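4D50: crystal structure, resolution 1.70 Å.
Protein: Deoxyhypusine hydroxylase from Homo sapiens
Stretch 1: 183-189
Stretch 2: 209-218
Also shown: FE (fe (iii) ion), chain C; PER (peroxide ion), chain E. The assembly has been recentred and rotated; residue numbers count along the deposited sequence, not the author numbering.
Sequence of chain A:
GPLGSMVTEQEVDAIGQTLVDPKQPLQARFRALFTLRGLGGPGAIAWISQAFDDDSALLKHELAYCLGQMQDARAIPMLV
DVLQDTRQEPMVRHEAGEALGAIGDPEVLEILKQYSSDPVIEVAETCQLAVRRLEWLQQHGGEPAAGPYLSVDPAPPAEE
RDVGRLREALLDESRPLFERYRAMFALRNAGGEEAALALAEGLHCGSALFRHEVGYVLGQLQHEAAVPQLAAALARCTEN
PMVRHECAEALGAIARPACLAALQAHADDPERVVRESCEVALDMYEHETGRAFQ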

# COMPACT_ATOMS: atom_id res chain seq x y z
N ALA A 183 13.20 4.88 9.32
CA ALA A 183 14.01 5.98 8.79
C ALA A 183 13.32 6.43 7.48
O ALA A 183 13.25 7.61 7.22
N MET A 184 12.70 5.51 6.81
CA MET A 184 11.99 5.76 5.54
C MET A 184 10.77 6.68 5.83
O MET A 184 10.56 7.69 5.16
N PHE A 185 9.97 6.36 6.85
CA PHE A 185 8.84 7.19 7.20
C PHE A 185 9.26 8.49 7.78
O PHE A 185 8.59 9.51 7.50
N ALA A 186 10.37 8.53 8.54
CA ALA A 186 10.90 9.84 8.99
C ALA A 186 11.36 10.74 7.85
O ALA A 186 11.15 11.94 7.91
N LEU A 187 11.84 10.15 6.81
CA LEU A 187 12.32 10.90 5.58
C LEU A 187 11.13 11.52 4.90
O LEU A 187 11.16 12.66 4.56
N ARG A 188 10.09 10.72 4.70
CA ARG A 188 8.86 11.14 4.09
C ARG A 188 8.30 12.35 4.87
O ARG A 188 7.97 13.39 4.31
N ASN A 189 8.26 12.22 6.21
CA ASN A 189 7.72 13.29 7.03
C ASN A 189 8.57 14.55 7.05
O ASN A 189 7.99 15.67 7.12
N LEU A 209 10.30 -5.94 -1.35
CA LEU A 209 9.35 -5.30 -0.41
C LEU A 209 9.81 -3.90 -0.05
O LEU A 209 9.04 -2.92 -0.18
N PHE A 210 11.08 -3.78 0.37
CA PHE A 210 11.69 -2.49 0.68
C PHE A 210 11.57 -1.47 -0.43
O PHE A 210 11.10 -0.32 -0.18
N ARG A 211 11.93 -1.86 -1.65
CA ARG A 211 11.86 -0.93 -2.80
C ARG A 211 10.43 -0.49 -3.06
O ARG A 211 10.15 0.66 -3.43
N HIS A 212 9.51 -1.40 -2.95
CA HIS A 212 8.13 -1.06 -3.19
C HIS A 212 7.65 -0.03 -2.20
O HIS A 212 6.90 0.86 -2.55
N GLU A 213 8.01 -0.23 -0.94
CA GLU A 213 7.67 0.73 0.07
C GLU A 213 8.22 2.10 -0.23
O GLU A 213 7.54 3.11 0.01
N VAL A 214 9.48 2.15 -0.66
CA VAL A 214 10.09 3.42 -1.10
C VAL A 214 9.23 4.11 -2.14
O VAL A 214 8.92 5.32 -2.04
N GLY A 215 8.75 3.30 -3.08
CA GLY A 215 7.85 3.76 -4.18
C GLY A 215 6.57 4.38 -3.57
O GLY A 215 6.13 5.45 -3.93
N TYR A 216 5.94 3.66 -2.64
CA TYR A 216 4.73 4.13 -2.00
C TYR A 216 4.96 5.48 -1.28
O TYR A 216 4.21 6.44 -1.47
N VAL A 217 6.03 5.57 -0.47
CA VAL A 217 6.25 6.79 0.28
C VAL A 217 6.64 7.97 -0.64
O VAL A 217 6.19 9.08 -0.37
N LEU A 218 7.31 7.69 -1.74
CA LEU A 218 7.58 8.71 -2.77
C LEU A 218 6.25 9.20 -3.38
O LEU A 218 6.10 10.43 -3.64

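Residues 183-189 and 209-218 are segments of two helices that run nearly parallel, their axes inclined by 18° and 10.3 Å apart at closest approach. Together they bury 340 Å², and no hydrogen bond crosses between them, so the contact rests on side-chain packing centred on Met-184.

Leu-209, at the start of the second stretch, lies out of reach of the first, but its carbonyl has a second role: besides the helical bond from the backbone of Glu-213, its O accepts a hydrogen bond from ND1 of His-212 (2.7 Å). Phe-210 leaves its backbone sideways and adopts a t rotamer that brings the ring end close to the first helix. There the methyl of Met-184 lies over one ring face in a CH-pi contact, with Met-184 CE 3.7 Å from Phe-210 CE2. Arg-211 points away and takes no part in the packing.

His-212 is likewise remote from the first helix and serves the metal instead. Its chi1 of 118° lies between the usual wells, and with ND1 held by the Leu-209 carbonyl, His-212 NE2 is left to bind the iron, 2.3 Å from FE. Peroxide O1 (2.2 Å from FE), two waters and two atoms from elsewhere in the structure complete the coordination.

Glu-213 points toward the first helix, with chi1 t and chi2 p. Its aliphatic portion meets the thioether: Glu-213 CG lies 3.6 Å from Met-184 SD, while Glu-213 OE2 approaches the edge of the Phe-185 ring, 3.5 Å from Phe-185 CZ. Val-214, t and directed sideways, offers CG2 to Met-184 CE at 3.6 Å. Gly-215 has no side chain to contribute. The Tyr-216 ring comes nearer than its sideways CB would suggest but stops short of close contact; its hydroxyl is hydrogen-bonded elsewhere.

Val-217, an m rotamer pointing toward the first helix, closes the packing. Val-217 CG2 lies 3.9 Å from Met-184 CG, and Val-217 CG1 3.4 Å from Phe-185 CE1, a tight apolar contact. Phe-185, also m, starts sideways, but the end of its ring comes nearer to the second helix. Met-184, extended through t chi1 and chi2 before turning at chi3 (m), thus fits as a knob among Phe-210, Glu-213, Val-214 and Val-217. Arg-188 packs its aliphatic stem near Val-217, with Arg-188 CG 4.1 Å from Val-217 O, and Arg-188 NE and NH2 both donate to Asn-189 OD1 (3.0 and 2.8 Å). Leu-218 points away from the contact.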

# COMPACT_ATOMS: atom_id res chain seq x y z
CB ALA A 183 15.39 5.47 8.49
CB MET A 184 11.49 4.47 4.87
CG MET A 184 11.05 4.65 3.43
SD MET A 184 10.17 3.13 2.89
CE MET A 184 11.44 1.92 2.91
CB PHE A 185 7.81 6.44 8.08
CG PHE A 185 7.16 5.35 7.33
CD1 PHE A 185 6.29 5.66 6.28
CD2 PHE A 185 7.48 4.03 7.59
CE1 PHE A 185 5.75 4.66 5.50
CE2 PHE A 185 6.98 3.05 6.73
CZ PHE A 185 6.18 3.40 5.68
CB ALA A 186 12.05 9.65 9.96
CB LEU A 187 13.12 10.01 4.68
CG LEU A 187 14.57 9.83 5.11
CD1 LEU A 187 15.18 8.61 4.46
CD2 LEU A 187 15.38 11.06 4.86
CB ARG A 188 7.88 10.01 3.93
CG ARG A 188 6.53 10.54 3.47
CD ARG A 188 5.36 9.64 3.90
NE ARG A 188 5.21 9.62 5.35
CZ ARG A 188 4.47 8.74 6.03
NH1 ARG A 188 3.70 7.82 5.41
NH2 ARG A 188 4.43 8.88 7.34
CB ASN A 189 7.60 12.79 8.48
CG ASN A 189 6.51 11.72 8.63
OD1 ASN A 189 5.76 11.36 7.71
ND2 ASN A 189 6.40 11.22 9.85
CB LEU A 209 9.20 -6.12 0.87
CG LEU A 209 7.94 -5.80 1.65
CD1 LEU A 209 6.70 -6.31 0.98
CD2 LEU A 209 8.04 -6.34 3.06
CB PHE A 210 13.17 -2.69 1.03
CG PHE A 210 13.96 -1.41 1.30
CD1 PHE A 210 14.57 -0.71 0.26
CD2 PHE A 210 14.12 -0.91 2.58
CE1 PHE A 210 15.35 0.39 0.49
CE2 PHE A 210 14.81 0.30 2.80
CZ PHE A 210 15.44 0.92 1.76
CB ARG A 211 12.42 -1.59 -4.06
CG ARG A 211 13.94 -1.67 -3.95
CD ARG A 211 14.62 -1.99 -5.28
NE ARG A 211 14.12 -3.15 -5.93
CZ ARG A 211 14.51 -4.42 -5.69
NH1 ARG A 211 15.38 -4.68 -4.69
NH2 ARG A 211 14.01 -5.44 -6.43
CB HIS A 212 7.28 -2.36 -3.31
CG HIS A 212 6.19 -2.57 -2.31
ND1 HIS A 212 6.44 -2.95 -1.02
CD2 HIS A 212 4.84 -2.64 -2.46
CE1 HIS A 212 5.31 -3.06 -0.37
NE2 HIS A 212 4.33 -2.94 -1.23
CB GLU A 213 8.10 0.22 1.46
CG GLU A 213 7.38 0.94 2.55
CD GLU A 213 5.89 0.60 2.66
OE1 GLU A 213 5.51 -0.57 2.48
OE2 GLU A 213 5.12 1.55 2.95
CB VAL A 214 11.52 3.17 -1.62
CG1 VAL A 214 12.13 4.43 -2.25
CG2 VAL A 214 12.41 2.78 -0.44
CB TYR A 216 4.21 3.03 -1.04
CG TYR A 216 3.09 3.41 -0.09
CD1 TYR A 216 3.37 3.92 1.20
CD2 TYR A 216 1.74 3.21 -0.44
CE1 TYR A 216 2.32 4.27 2.09
CE2 TYR A 216 0.72 3.54 0.45
CZ TYR A 216 1.02 4.09 1.70
OH TYR A 216 -0.03 4.36 2.61
CB VAL A 217 7.28 6.70 1.38
CG1 VAL A 217 6.94 5.59 2.41
CG2 VAL A 217 8.62 6.40 0.88
CB LEU A 218 8.59 8.22 -3.81
CG LEU A 218 10.04 8.19 -3.35
CD1 LEU A 218 10.91 7.41 -4.34
CD2 LEU A 218 10.57 9.53 -2.94
FE FE C . 2.15 -3.48 -0.88
O1 PER E . 2.00 -4.29 -2.95
O2 PER E . 2.33 -3.72 -4.34
O HOH W 1 1.21 -1.78 -1.78
O HOH W 2 2.23 -2.26 0.92